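PDB 3LXZ: glutathione S-transferase family protein from Pseudomonas putida, which probably conjugates reduced glutathione to a wide range of hydrophobic electrophiles, as a glutathione transferase. Local coordinates for residues Y6-S11 / G48-L53; S11-M16 / I101-R106; L22-T27 / K77-A82; R91-E96 / A135-N140; G141-Y146 / P183-L188. All coordinates share one frame; numbering follows the deposited sequence.

Interaction 1: Y6-S11 / G48-L53; sequences YGFSVS and GKVPVL
The glutathione-binding end of the thioredoxin-like N-terminal domain begins where strand 3-7 lies beside strand 52-55. Y6 and V52 form an antiparallel hydrogen-bonded pair. Y6 N donates to V52 O at 2.8 Å, nearly along the C=O axis, and V52 N returns a bond to Y6 O at 3.0 Å, lying in the plane of that carbonyl. Both side chains stand on the same face of the sheet, with Y6 CB 4.1 Å from V52 CB; the Y6 ring then leads away, and its OH bonds to E54. P51, before V52, has no N-H to offer and follows a cis peptide bond. This is the cis-proline of the thioredoxin fold, set just ahead of the third strand, and it leaves P51 CB 3.4 Å from Y6 O. Next to it V50, which binds glutathione as S11 and K49 do, points toward 6-11. Its CG1, anti to the backbone N (chi1 154°), sits 3.6 Å from S11 OG and 3.8 Å from G7 CA. A beta carbon on G7 would press against this methyl, so glycine suits the place. V50 CG2 meets F8 CE1 at 4.1 Å, the two side chains crossing at about a right angle. A type I turn from F8 to S11 folds S11 CB over the centre of one face of the F8 ring, while S11 OG caps helix 12-23 by accepting from Y14 N.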
# COMPACT_ATOMS: atom_id res chain seq x y z
N TYR A 6 -0.17 -18.12 -8.18
CA TYR A 6 -1.33 -18.62 -7.48
C TYR A 6 -2.39 -17.54 -7.46
O TYR A 6 -2.12 -16.42 -7.00
CB TYR A 6 -1.01 -18.96 -6.01
CG TYR A 6 -0.20 -20.22 -5.81
CD1 TYR A 6 1.02 -20.39 -6.45
CD2 TYR A 6 -0.65 -21.24 -4.95
CE1 TYR A 6 1.77 -21.54 -6.26
CE2 TYR A 6 0.11 -22.39 -4.76
CZ TYR A 6 1.31 -22.52 -5.41
OH TYR A 6 2.09 -23.65 -5.22
N GLY A 7 -3.58 -17.87 -7.93
CA GLY A 7 -4.72 -16.95 -7.79
C GLY A 7 -5.91 -17.46 -8.59
O GLY A 7 -6.10 -18.67 -8.76
N PHE A 8 -6.73 -16.54 -9.05
CA PHE A 8 -7.85 -16.95 -9.86
C PHE A 8 -8.15 -15.82 -10.82
O PHE A 8 -7.95 -14.67 -10.50
CB PHE A 8 -9.04 -17.37 -8.98
CG PHE A 8 -9.59 -16.27 -8.07
CD1 PHE A 8 -8.97 -15.96 -6.85
CD2 PHE A 8 -10.74 -15.58 -8.44
CE1 PHE A 8 -9.49 -14.96 -6.03
CE2 PHE A 8 -11.29 -14.58 -7.62
CZ PHE A 8 -10.65 -14.27 -6.41
N SER A 9 -8.63 -16.17 -12.01
CA SER A 9 -8.77 -15.19 -13.08
C SER A 9 -9.89 -14.19 -12.90
O SER A 9 -10.03 -13.29 -13.70
CB SER A 9 -8.90 -15.91 -14.42
OG SER A 9 -7.65 -16.46 -14.75
N VAL A 10 -10.68 -14.33 -11.84
CA VAL A 10 -11.68 -13.30 -11.56
C VAL A 10 -10.99 -12.18 -10.72
O VAL A 10 -11.52 -11.05 -10.66
CB VAL A 10 -12.94 -13.88 -10.87
CG1 VAL A 10 -13.98 -12.78 -10.53
CG2 VAL A 10 -13.60 -14.96 -11.77
N SER A 11 -9.83 -12.48 -10.12
CA SER A 11 -9.15 -11.49 -9.24
C SER A 11 -8.45 -10.41 -10.05
O SER A 11 -7.55 -10.71 -10.84
CB SER A 11 -8.13 -12.16 -8.32
OG SER A 11 -7.29 -11.13 -7.77
N GLY A 48 -3.96 -13.82 3.45
CA GLY A 48 -5.05 -14.49 2.73
C GLY A 48 -5.37 -13.79 1.42
O GLY A 48 -6.42 -14.02 0.83
N LYS A 49 -4.48 -12.91 0.98
CA LYS A 49 -4.70 -12.15 -0.25
C LYS A 49 -4.25 -12.93 -1.46
O LYS A 49 -3.46 -13.83 -1.38
CB LYS A 49 -3.91 -10.82 -0.25
CG LYS A 49 -4.33 -9.80 0.86
CD LYS A 49 -5.84 -9.57 0.92
CE LYS A 49 -6.15 -8.81 2.18
NZ LYS A 49 -7.59 -8.43 2.36
N VAL A 50 -4.77 -12.53 -2.61
CA VAL A 50 -4.37 -13.07 -3.88
C VAL A 50 -3.82 -11.89 -4.67
O VAL A 50 -4.36 -10.77 -4.54
CB VAL A 50 -5.63 -13.67 -4.54
CG1 VAL A 50 -5.55 -13.71 -6.04
CG2 VAL A 50 -5.92 -15.04 -3.92
N PRO A 51 -2.78 -12.11 -5.52
CA PRO A 51 -2.10 -13.36 -5.88
C PRO A 51 -0.86 -13.66 -5.05
O PRO A 51 -0.43 -12.82 -4.28
CB PRO A 51 -1.66 -13.09 -7.32
CG PRO A 51 -1.32 -11.61 -7.28
CD PRO A 51 -2.36 -11.00 -6.40
N VAL A 52 -0.26 -14.83 -5.29
CA VAL A 52 1.03 -15.18 -4.71
C VAL A 52 1.94 -15.70 -5.84
O VAL A 52 1.49 -16.49 -6.66
CB VAL A 52 0.88 -16.24 -3.60
CG1 VAL A 52 2.20 -16.47 -2.86
CG2 VAL A 52 -0.14 -15.79 -2.60
N LEU A 53 3.18 -15.22 -5.89
CA LEU A 53 4.17 -15.72 -6.86
C LEU A 53 5.04 -16.77 -6.18
O LEU A 53 5.61 -16.49 -5.13
CB LEU A 53 5.09 -14.62 -7.35
CG LEU A 53 5.99 -14.98 -8.55
CD1 LEU A 53 5.16 -15.12 -9.85
CD2 LEU A 53 7.10 -13.96 -8.72

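Interaction 2: S11-M16 / I101-R106; sequences SNYYNM and IELPAR
E102 OE1 is gripped by two strong donors, one from each helix. Y13 OH gives it a very short bond of 2.5 Å, arriving from well above the carboxylate plane. R106 NE, one turn further along the same helix, meets the syn lone pair of E102 OE1 at 3.1 Å with an N-H...O angle of 163°, a straight salt bridge lying in the guanidinium plane. The other oxygen, E102 OE2, accepts from N12 ND2 at 3.0 Å and also from Y109 OH, and R106 reaches it weakly through NE and NH1. N12 approaches tip to tip from the crowded first torsion (chi1 66°), and its ND2 also donates to the carbonyl of F161. Asparagine suits this place because one amide nitrogen can serve two acceptors. The buried carboxylate is thus well supplied with donors, and the neighbouring arginine would probably help keep it ionised. R106 also lies along the edge of the Y13 ring, with R106 NH1 3.6 Å from Y13 CE2, while L103 CD2 rests 3.5 Å from Y13 OH. An alanine in place of E102 would remove the shared acceptor and would probably loosen both Y13 and the R106 guanidinium. Since R106 and S11 both bind glutathione, this polar cluster lies beside the substrate site, at the junction of the thioredoxin-like and helical domains characteristic of glutathione transferases.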
# COMPACT_ATOMS: atom_id res chain seq x y z
N SER A 11 -9.83 -12.48 -10.12
CA SER A 11 -9.15 -11.49 -9.24
C SER A 11 -8.45 -10.41 -10.05
O SER A 11 -7.55 -10.71 -10.84
CB SER A 11 -8.13 -12.16 -8.32
OG SER A 11 -7.29 -11.13 -7.77
N ASN A 12 -8.83 -9.15 -9.84
CA ASN A 12 -8.15 -8.04 -10.50
C ASN A 12 -6.65 -7.95 -10.18
O ASN A 12 -5.83 -7.77 -11.09
CB ASN A 12 -8.89 -6.71 -10.25
CG ASN A 12 -8.87 -6.27 -8.78
OD1 ASN A 12 -8.85 -7.08 -7.85
ND2 ASN A 12 -8.88 -4.95 -8.57
N TYR A 13 -6.27 -8.14 -8.91
CA TYR A 13 -4.85 -8.10 -8.54
C TYR A 13 -4.08 -9.26 -9.21
O TYR A 13 -2.94 -9.09 -9.60
CB TYR A 13 -4.72 -8.21 -7.02
CG TYR A 13 -5.04 -6.94 -6.25
CD1 TYR A 13 -4.12 -5.89 -6.19
CD2 TYR A 13 -6.25 -6.81 -5.56
CE1 TYR A 13 -4.41 -4.73 -5.48
CE2 TYR A 13 -6.55 -5.65 -4.83
CZ TYR A 13 -5.63 -4.63 -4.80
OH TYR A 13 -5.92 -3.48 -4.09
N TYR A 14 -4.72 -10.41 -9.37
CA TYR A 14 -4.10 -11.54 -10.09
C TYR A 14 -3.89 -11.14 -11.55
O TYR A 14 -2.82 -11.38 -12.13
CB TYR A 14 -4.99 -12.78 -9.98
CG TYR A 14 -4.56 -14.03 -10.76
CD1 TYR A 14 -3.66 -14.94 -10.21
CD2 TYR A 14 -5.14 -14.33 -12.01
CE1 TYR A 14 -3.33 -16.15 -10.90
CE2 TYR A 14 -4.80 -15.53 -12.72
CZ TYR A 14 -3.90 -16.41 -12.17
OH TYR A 14 -3.56 -17.56 -12.85
N ASN A 15 -4.93 -10.54 -12.14
CA ASN A 15 -4.86 -10.18 -13.56
C ASN A 15 -3.75 -9.16 -13.89
O ASN A 15 -3.14 -9.20 -14.97
CB ASN A 15 -6.25 -9.79 -14.10
CG ASN A 15 -7.14 -11.00 -14.33
OD1 ASN A 15 -6.64 -12.11 -14.59
ND2 ASN A 15 -8.45 -10.81 -14.25
N MSE A 16 -3.48 -8.28 -12.93
CA MSE A 16 -2.37 -7.33 -13.04
C MSE A 16 -1.03 -8.04 -13.17
O MSE A 16 -0.25 -7.71 -14.05
CB MSE A 16 -2.38 -6.38 -11.83
CG MSE A 16 -3.57 -5.40 -11.73
SE MSE A 16 -3.42 -4.62 -9.93
CE MSE A 16 -5.32 -4.26 -9.49
N ILE A 101 -8.09 4.30 -4.74
CA ILE A 101 -9.15 3.94 -5.71
C ILE A 101 -9.56 2.49 -5.52
O ILE A 101 -10.71 2.22 -5.20
CB ILE A 101 -8.77 4.27 -7.17
CG1 ILE A 101 -8.63 5.79 -7.33
CG2 ILE A 101 -9.82 3.67 -8.12
CD1 ILE A 101 -8.36 6.25 -8.74
N GLU A 102 -8.60 1.56 -5.64
CA GLU A 102 -8.97 0.15 -5.54
C GLU A 102 -9.56 -0.27 -4.17
O GLU A 102 -10.63 -0.86 -4.12
CB GLU A 102 -7.79 -0.74 -5.93
CG GLU A 102 -8.28 -2.16 -6.49
CD GLU A 102 -8.87 -3.12 -5.46
OE1 GLU A 102 -8.43 -3.14 -4.27
OE2 GLU A 102 -9.75 -3.93 -5.86
N LEU A 103 -8.86 0.05 -3.07
CA LEU A 103 -9.33 -0.34 -1.74
C LEU A 103 -10.67 0.28 -1.38
O LEU A 103 -11.57 -0.45 -0.93
CB LEU A 103 -8.29 -0.09 -0.64
CG LEU A 103 -6.98 -0.92 -0.79
CD1 LEU A 103 -6.14 -0.68 0.47
CD2 LEU A 103 -7.25 -2.40 -1.01
N PRO A 104 -10.85 1.59 -1.59
CA PRO A 104 -12.20 2.06 -1.28
C PRO A 104 -13.30 1.43 -2.16
O PRO A 104 -14.39 1.15 -1.66
CB PRO A 104 -12.14 3.57 -1.50
CG PRO A 104 -10.85 3.87 -2.07
CD PRO A 104 -9.95 2.68 -2.01
N ALA A 105 -13.06 1.26 -3.45
CA ALA A 105 -14.05 0.57 -4.29
C ALA A 105 -14.36 -0.84 -3.78
O ALA A 105 -15.53 -1.27 -3.78
CB ALA A 105 -13.62 0.52 -5.73
N ARG A 106 -13.31 -1.54 -3.33
CA ARG A 106 -13.39 -2.91 -2.83
C ARG A 106 -14.39 -3.02 -1.66
O ARG A 106 -15.06 -4.04 -1.52
CB ARG A 106 -12.00 -3.44 -2.47
CG ARG A 106 -11.92 -4.88 -1.89
CD ARG A 106 -10.45 -5.37 -1.88
NE ARG A 106 -9.98 -5.68 -3.25
CZ ARG A 106 -10.25 -6.83 -3.88
NH1 ARG A 106 -9.82 -7.04 -5.12
NH2 ARG A 106 -10.96 -7.78 -3.26

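Interaction 3: L22-T27 / K77-A82; sequences LEKGLT and KALLPA
Charged groups make the strongest links between the end of helix 12-23 and the loop 77-82. K77 runs out fully extended and places its NZ 2.7 Å from E23 OE2, forming a salt bridge in which the NZ comes from above the carboxylate plane. E23, bent at chi2 (63°), uses its other oxygen, OE1, to accept from N195. A long, flexible lysine suits a position in an exposed loop that must reach a helix end. A second lysine, K24, works on the backbone: its chain, bent at chi3 and chi4, curls so that NZ donates to K77 O at 2.7 Å from above the carbonyl plane, and the same NZ pairs with E71. The loop held in this way links helix 63-73, the last of the thioredoxin-like domain, to helix 84-106, the first of the helical domain, so the contact fastens the interdomain linker of the glutathione transferase fold. One water bridges the two backbones, donating to E23 O at 3.0 Å and accepting from K77 N at 3.2 Å. Apolar contact comes from L79, which points toward the helix end. Its CD2 lies 4.1 Å from E23 CG, and its CD1 touches K24 CD at 4.2 Å, the leucine covering the methylene parts of two charged side chains. Just after K24, G25 takes positive phi (62°) in a Schellman motif that ends the helix, a conformation glycine adopts readily.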
# COMPACT_ATOMS: atom_id res chain seq x y z
N LEU A 22 2.65 -11.72 -19.20
CA LEU A 22 2.34 -11.89 -20.65
C LEU A 22 3.02 -10.80 -21.49
O LEU A 22 3.57 -11.08 -22.57
CB LEU A 22 0.82 -11.90 -20.85
CG LEU A 22 0.06 -13.18 -20.50
CD1 LEU A 22 -1.42 -12.90 -20.38
CD2 LEU A 22 0.32 -14.32 -21.51
N GLU A 23 3.01 -9.56 -20.98
CA GLU A 23 3.57 -8.42 -21.69
C GLU A 23 5.07 -8.64 -21.85
O GLU A 23 5.67 -8.35 -22.90
CB GLU A 23 3.26 -7.12 -20.94
CG GLU A 23 3.64 -5.83 -21.69
CD GLU A 23 2.87 -5.60 -23.01
OE1 GLU A 23 1.67 -5.90 -23.08
OE2 GLU A 23 3.48 -5.10 -23.97
N LYS A 24 5.67 -9.23 -20.81
CA LYS A 24 7.09 -9.51 -20.78
C LYS A 24 7.50 -10.82 -21.50
O LYS A 24 8.68 -11.14 -21.56
CB LYS A 24 7.58 -9.50 -19.32
CG LYS A 24 7.65 -8.10 -18.71
CD LYS A 24 8.09 -8.14 -17.23
CE LYS A 24 9.58 -7.93 -17.10
NZ LYS A 24 9.93 -6.50 -17.35
N GLY A 25 6.51 -11.57 -22.03
CA GLY A 25 6.74 -12.84 -22.75
C GLY A 25 7.37 -13.89 -21.85
O GLY A 25 8.12 -14.74 -22.33
N LEU A 26 7.05 -13.84 -20.56
CA LEU A 26 7.61 -14.79 -19.57
C LEU A 26 6.79 -16.07 -19.43
O LEU A 26 5.55 -16.05 -19.51
CB LEU A 26 7.76 -14.11 -18.20
CG LEU A 26 8.67 -12.88 -18.20
CD1 LEU A 26 8.56 -12.10 -16.89
CD2 LEU A 26 10.12 -13.32 -18.45
N THR A 27 7.48 -17.18 -19.22
CA THR A 27 6.81 -18.45 -18.95
C THR A 27 6.31 -18.47 -17.51
O THR A 27 7.04 -18.05 -16.60
CB THR A 27 7.77 -19.65 -19.13
OG1 THR A 27 8.30 -19.61 -20.45
CG2 THR A 27 7.02 -20.97 -18.93
N LYS A 77 10.37 -7.01 -21.98
CA LYS A 77 10.07 -5.59 -22.05
C LYS A 77 10.11 -4.91 -20.67
O LYS A 77 9.44 -5.36 -19.75
CB LYS A 77 8.66 -5.49 -22.63
CG LYS A 77 8.03 -4.11 -22.64
CD LYS A 77 6.97 -4.07 -23.69
CE LYS A 77 5.98 -2.96 -23.41
NZ LYS A 77 4.97 -2.90 -24.50
N ALA A 78 10.90 -3.85 -20.52
CA ALA A 78 10.88 -3.06 -19.27
C ALA A 78 9.51 -2.38 -19.07
O ALA A 78 8.89 -1.86 -20.03
CB ALA A 78 11.99 -2.02 -19.28
N LEU A 79 9.02 -2.43 -17.83
CA LEU A 79 7.74 -1.79 -17.45
C LEU A 79 7.97 -0.63 -16.47
O LEU A 79 7.05 -0.22 -15.72
CB LEU A 79 6.73 -2.80 -16.90
CG LEU A 79 6.34 -3.98 -17.82
CD1 LEU A 79 5.36 -4.92 -17.11
CD2 LEU A 79 5.76 -3.47 -19.10
N LEU A 80 9.20 -0.11 -16.51
CA LEU A 80 9.62 1.05 -15.73
C LEU A 80 10.53 1.89 -16.58
O LEU A 80 11.25 1.33 -17.44
CB LEU A 80 10.44 0.63 -14.50
CG LEU A 80 9.66 -0.05 -13.41
CD1 LEU A 80 10.64 -0.53 -12.34
CD2 LEU A 80 8.64 0.95 -12.88
N PRO A 81 10.52 3.23 -16.36
CA PRO A 81 11.53 4.10 -16.99
C PRO A 81 12.96 3.80 -16.48
O PRO A 81 13.12 3.05 -15.51
CB PRO A 81 11.07 5.52 -16.62
CG PRO A 81 10.06 5.36 -15.47
CD PRO A 81 9.54 3.96 -15.52
N ALA A 82 13.99 4.35 -17.15
CA ALA A 82 15.40 4.10 -16.80
C ALA A 82 15.90 4.87 -15.55
O ALA A 82 16.82 4.42 -14.86
CB ALA A 82 16.32 4.44 -18.01
O HOH W 1 8.49 -8.60 -24.02

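Interaction 4: R91-E96 / A135-N140; sequences RELLKE and ATLKRN
T136 comes first along 135-140, and it meets helix 84-106 through its methyl: CG2 lies 3.7 Å from E96 CD, the two side chains crossing at about a right angle. Its hydroxyl bonds instead to A132 O and to P46 of the second subunit. L137 adds an apolar touch, its CD1 4.4 Å from L93 CD2. The short helical segments run nearly antiparallel here, at 163° with axes 10.5 Å apart, as neighbours in the all-helical C-terminal domain of glutathione transferases. N140, at the last turn of helix 120-140, supplies the polar link. With CG anti to the backbone N, its amide is sent across to two glutamates one turn apart. ND2 donates to E92 OE1 at 3.0 Å, almost straight, from well above that carboxylate plane, and to E96 OE1 at 2.9 Å on the syn lone pair. L93 CD2 packs against the same nitrogen at 3.4 Å. Asparagine suits 140 because its one NH2 serves two carboxylates while OD1 accepts from K89, which also pairs with E92 OE1. An alanine here would remove both N-H donors and would probably leave E92 and E96 less well solvated. E92 OE2 bonds to S61 of the second subunit.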
# COMPACT_ATOMS: atom_id res chain seq x y z
N ARG A 91 5.89 4.18 -9.12
CA ARG A 91 5.48 3.52 -7.87
C ARG A 91 4.55 4.35 -7.00
O ARG A 91 3.63 3.79 -6.37
CB ARG A 91 6.69 3.04 -7.10
CG ARG A 91 7.37 1.88 -7.83
CD ARG A 91 8.73 1.54 -7.28
NE ARG A 91 9.24 0.33 -7.90
CZ ARG A 91 10.44 0.20 -8.47
NH1 ARG A 91 11.29 1.21 -8.51
NH2 ARG A 91 10.77 -0.95 -9.02
N GLU A 92 4.79 5.66 -6.94
CA GLU A 92 3.84 6.60 -6.29
C GLU A 92 2.43 6.53 -6.91
O GLU A 92 1.42 6.37 -6.22
CB GLU A 92 4.39 8.03 -6.30
CG GLU A 92 3.53 9.06 -5.58
CD GLU A 92 3.89 10.48 -5.98
OE1 GLU A 92 4.11 10.74 -7.20
OE2 GLU A 92 3.94 11.36 -5.08
N LEU A 93 2.36 6.66 -8.23
CA LEU A 93 1.08 6.50 -8.91
C LEU A 93 0.40 5.13 -8.71
O LEU A 93 -0.82 5.06 -8.44
CB LEU A 93 1.27 6.80 -10.42
CG LEU A 93 1.44 8.31 -10.69
CD1 LEU A 93 2.10 8.55 -12.08
CD2 LEU A 93 0.13 9.09 -10.61
N LEU A 94 1.17 4.05 -8.83
CA LEU A 94 0.63 2.72 -8.56
C LEU A 94 0.04 2.63 -7.14
O LEU A 94 -1.08 2.14 -6.94
CB LEU A 94 1.69 1.63 -8.75
CG LEU A 94 1.22 0.16 -8.65
CD1 LEU A 94 2.23 -0.68 -9.40
CD2 LEU A 94 1.16 -0.36 -7.17
N LYS A 95 0.80 3.12 -6.16
CA LYS A 95 0.35 3.12 -4.75
C LYS A 95 -0.93 3.95 -4.56
O LYS A 95 -1.84 3.54 -3.80
CB LYS A 95 1.41 3.70 -3.82
CG LYS A 95 1.15 3.39 -2.35
CD LYS A 95 2.28 3.84 -1.46
CE LYS A 95 1.95 3.56 0.06
NZ LYS A 95 2.32 2.16 0.38
N GLU A 96 -0.98 5.11 -5.20
CA GLU A 96 -2.16 5.96 -5.07
C GLU A 96 -3.40 5.27 -5.64
O GLU A 96 -4.50 5.39 -5.09
CB GLU A 96 -1.98 7.32 -5.76
CG GLU A 96 -1.01 8.20 -4.98
CD GLU A 96 -0.42 9.38 -5.74
OE1 GLU A 96 -0.48 9.50 -7.01
OE2 GLU A 96 0.13 10.21 -4.99
N ALA A 135 -9.54 12.38 -7.90
CA ALA A 135 -8.95 13.74 -7.94
C ALA A 135 -7.42 13.67 -7.91
O ALA A 135 -6.76 14.37 -8.70
CB ALA A 135 -9.46 14.61 -6.78
N THR A 136 -6.88 12.84 -7.01
CA THR A 136 -5.43 12.57 -6.90
C THR A 136 -4.83 12.06 -8.20
O THR A 136 -3.77 12.51 -8.66
CB THR A 136 -5.15 11.61 -5.76
OG1 THR A 136 -5.51 12.22 -4.51
CG2 THR A 136 -3.66 11.14 -5.71
N LEU A 137 -5.51 11.10 -8.81
CA LEU A 137 -5.03 10.54 -10.08
C LEU A 137 -5.01 11.58 -11.20
O LEU A 137 -4.07 11.62 -12.02
CB LEU A 137 -5.88 9.29 -10.46
CG LEU A 137 -5.47 8.54 -11.72
CD1 LEU A 137 -4.00 8.10 -11.67
CD2 LEU A 137 -6.41 7.34 -12.01
N LYS A 138 -6.01 12.45 -11.22
CA LYS A 138 -6.09 13.47 -12.26
C LYS A 138 -4.98 14.49 -12.10
O LYS A 138 -4.38 14.93 -13.09
CB LYS A 138 -7.43 14.19 -12.23
CG LYS A 138 -7.59 15.20 -13.40
CD LYS A 138 -8.69 16.20 -13.10
CE LYS A 138 -9.95 15.44 -12.92
NZ LYS A 138 -10.26 14.70 -14.17
N ARG A 139 -4.71 14.85 -10.84
CA ARG A 139 -3.70 15.85 -10.51
C ARG A 139 -2.29 15.33 -10.73
O ARG A 139 -1.42 16.07 -11.23
CB ARG A 139 -3.96 16.26 -9.05
CG ARG A 139 -2.95 17.02 -8.26
CD ARG A 139 -3.48 17.17 -6.83
NE ARG A 139 -4.85 17.69 -6.78
CZ ARG A 139 -5.92 17.14 -6.18
NH1 ARG A 139 -5.85 15.99 -5.51
NH2 ARG A 139 -7.10 17.75 -6.23
N ASN A 140 -2.05 14.07 -10.38
CA ASN A 140 -0.69 13.52 -10.38
C ASN A 140 -0.32 12.74 -11.62
O ASN A 140 0.87 12.64 -11.95
CB ASN A 140 -0.47 12.67 -9.11
CG ASN A 140 0.98 12.46 -8.78
OD1 ASN A 140 1.78 13.37 -8.92
ND2 ASN A 140 1.33 11.28 -8.33

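Interaction 5: G141-Y146 / P183-L188; sequences GRFAPY and PQAKAL
F143 turns one ring face to the start of helix 183-193. Q184 CB sits over that face, 4.1 Å from the ring centroid and 28° off its normal, a CH-pi contact, while the bent glutamine chain carries its amide away. F143 takes left-handed backbone angles; its CB points toward the helix, and CE1 lies 4.3 Å from A185 CB. L188, its CG anti to the backbone N, crosses both aromatic side chains at about a right angle: CD2 meets F143 CE1 at 3.8 Å and CD1 meets Y146 CD1 at 3.9 Å. A branched leucine suits this spot because each methyl can serve a different ring, and the small A185 lets F143 CE1 come close to the helix backbone. No direct hydrogen bond joins the segments; one water donates to P145 O at 2.8 Å and to Q184 O at 2.9 Å. The contact between this loop and the helix of the C-terminal domain therefore rests on apolar shape fit, with one water donating to a carbonyl of each segment.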
# COMPACT_ATOMS: atom_id res chain seq x y z
N GLY A 141 -1.32 12.19 -12.31
CA GLY A 141 -1.10 11.36 -13.51
C GLY A 141 -0.72 12.20 -14.70
O GLY A 141 -1.14 13.35 -14.81
N ARG A 142 0.14 11.68 -15.57
CA ARG A 142 0.52 12.41 -16.77
C ARG A 142 -0.43 12.12 -17.93
O ARG A 142 -0.83 13.03 -18.66
CB ARG A 142 1.95 12.07 -17.18
CG ARG A 142 3.06 12.81 -16.43
CD ARG A 142 3.02 12.60 -14.92
NE ARG A 142 4.31 12.94 -14.31
CZ ARG A 142 4.49 13.43 -13.09
NH1 ARG A 142 3.47 13.66 -12.24
NH2 ARG A 142 5.74 13.69 -12.72
N PHE A 143 -0.81 10.86 -18.08
CA PHE A 143 -1.74 10.42 -19.13
C PHE A 143 -1.27 10.86 -20.51
O PHE A 143 -1.94 11.62 -21.21
CB PHE A 143 -3.15 10.91 -18.84
CG PHE A 143 -3.77 10.25 -17.68
CD1 PHE A 143 -4.28 8.97 -17.81
CD2 PHE A 143 -3.79 10.88 -16.42
CE1 PHE A 143 -4.86 8.34 -16.71
CE2 PHE A 143 -4.35 10.28 -15.33
CZ PHE A 143 -4.89 8.99 -15.46
N ALA A 144 -0.11 10.37 -20.89
CA ALA A 144 0.55 10.88 -22.08
C ALA A 144 0.90 9.80 -23.10
O ALA A 144 1.90 9.92 -23.76
CB ALA A 144 1.82 11.69 -21.69
N PRO A 145 0.02 8.81 -23.31
CA PRO A 145 -1.35 8.56 -22.83
C PRO A 145 -1.41 7.77 -21.53
O PRO A 145 -2.46 7.74 -20.87
CB PRO A 145 -1.96 7.72 -23.95
CG PRO A 145 -0.77 6.95 -24.48
CD PRO A 145 0.37 7.92 -24.44
N TYR A 146 -0.30 7.11 -21.20
CA TYR A 146 -0.23 6.23 -20.03
C TYR A 146 -0.16 7.00 -18.72
O TYR A 146 0.12 8.21 -18.69
CB TYR A 146 0.96 5.28 -20.18
CG TYR A 146 0.93 4.50 -21.45
CD1 TYR A 146 0.21 3.31 -21.53
CD2 TYR A 146 1.62 4.93 -22.59
CE1 TYR A 146 0.16 2.58 -22.71
CE2 TYR A 146 1.58 4.18 -23.77
CZ TYR A 146 0.84 3.02 -23.82
OH TYR A 146 0.79 2.26 -24.97
N PRO A 183 -11.61 12.56 -19.09
CA PRO A 183 -11.39 11.98 -20.41
C PRO A 183 -10.02 11.35 -20.62
O PRO A 183 -9.93 10.42 -21.43
CB PRO A 183 -11.54 13.19 -21.35
CG PRO A 183 -11.42 14.39 -20.47
CD PRO A 183 -12.03 13.97 -19.18
N GLN A 184 -9.00 11.88 -19.94
CA GLN A 184 -7.65 11.29 -19.95
C GLN A 184 -7.73 9.80 -19.58
O GLN A 184 -7.11 8.94 -20.22
CB GLN A 184 -6.73 11.96 -18.88
CG GLN A 184 -6.40 13.41 -19.08
CD GLN A 184 -7.50 14.38 -18.64
OE1 GLN A 184 -8.57 13.99 -18.15
NE2 GLN A 184 -7.24 15.68 -18.84
N ALA A 185 -8.49 9.53 -18.52
CA ALA A 185 -8.57 8.19 -17.95
C ALA A 185 -9.47 7.34 -18.85
O ALA A 185 -9.19 6.18 -19.10
CB ALA A 185 -9.12 8.26 -16.52
N LYS A 186 -10.49 7.96 -19.40
CA LYS A 186 -11.42 7.24 -20.27
C LYS A 186 -10.66 6.70 -21.48
O LYS A 186 -10.79 5.52 -21.85
CB LYS A 186 -12.62 8.13 -20.67
CG LYS A 186 -13.89 7.36 -21.01
CD LYS A 186 -15.00 8.35 -21.37
CE LYS A 186 -16.36 7.74 -21.17
NZ LYS A 186 -16.31 6.26 -21.28
N ALA A 187 -9.81 7.55 -22.05
CA ALA A 187 -9.05 7.20 -23.24
C ALA A 187 -8.00 6.12 -22.96
O ALA A 187 -7.81 5.21 -23.75
CB ALA A 187 -8.39 8.45 -23.81
N LEU A 188 -7.36 6.18 -21.79
CA LEU A 188 -6.35 5.18 -21.44
C LEU A 188 -7.01 3.81 -21.21
O LEU A 188 -6.47 2.78 -21.61
CB LEU A 188 -5.52 5.64 -20.21
CG LEU A 188 -4.50 4.62 -19.67
CD1 LEU A 188 -3.53 4.13 -20.76
CD2 LEU A 188 -3.67 5.22 -18.51
O HOH W 2 -4.79 8.89 -21.90

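From the N terminus, interaction 1 opens first and closes a loop at 48-53, within the thioredoxin-like domain. Before it closes, interactions 2 and 3 have opened on helix 12-23, so both cross it; interaction 2 shares S11 with interaction 1. Interaction 3 closes at 77-82, inside the longer span of interaction 2, which reaches helix 84-106 and joins the two domains. Interaction 4 starts on that same helix before 101-106 and ends at 135-140, crossing interaction 2, with I101 packed on L137 between them. Interaction 5 then follows in series, wholly within the helical domain; its loop begins directly after N140, and its F143 touches the backbone of L137.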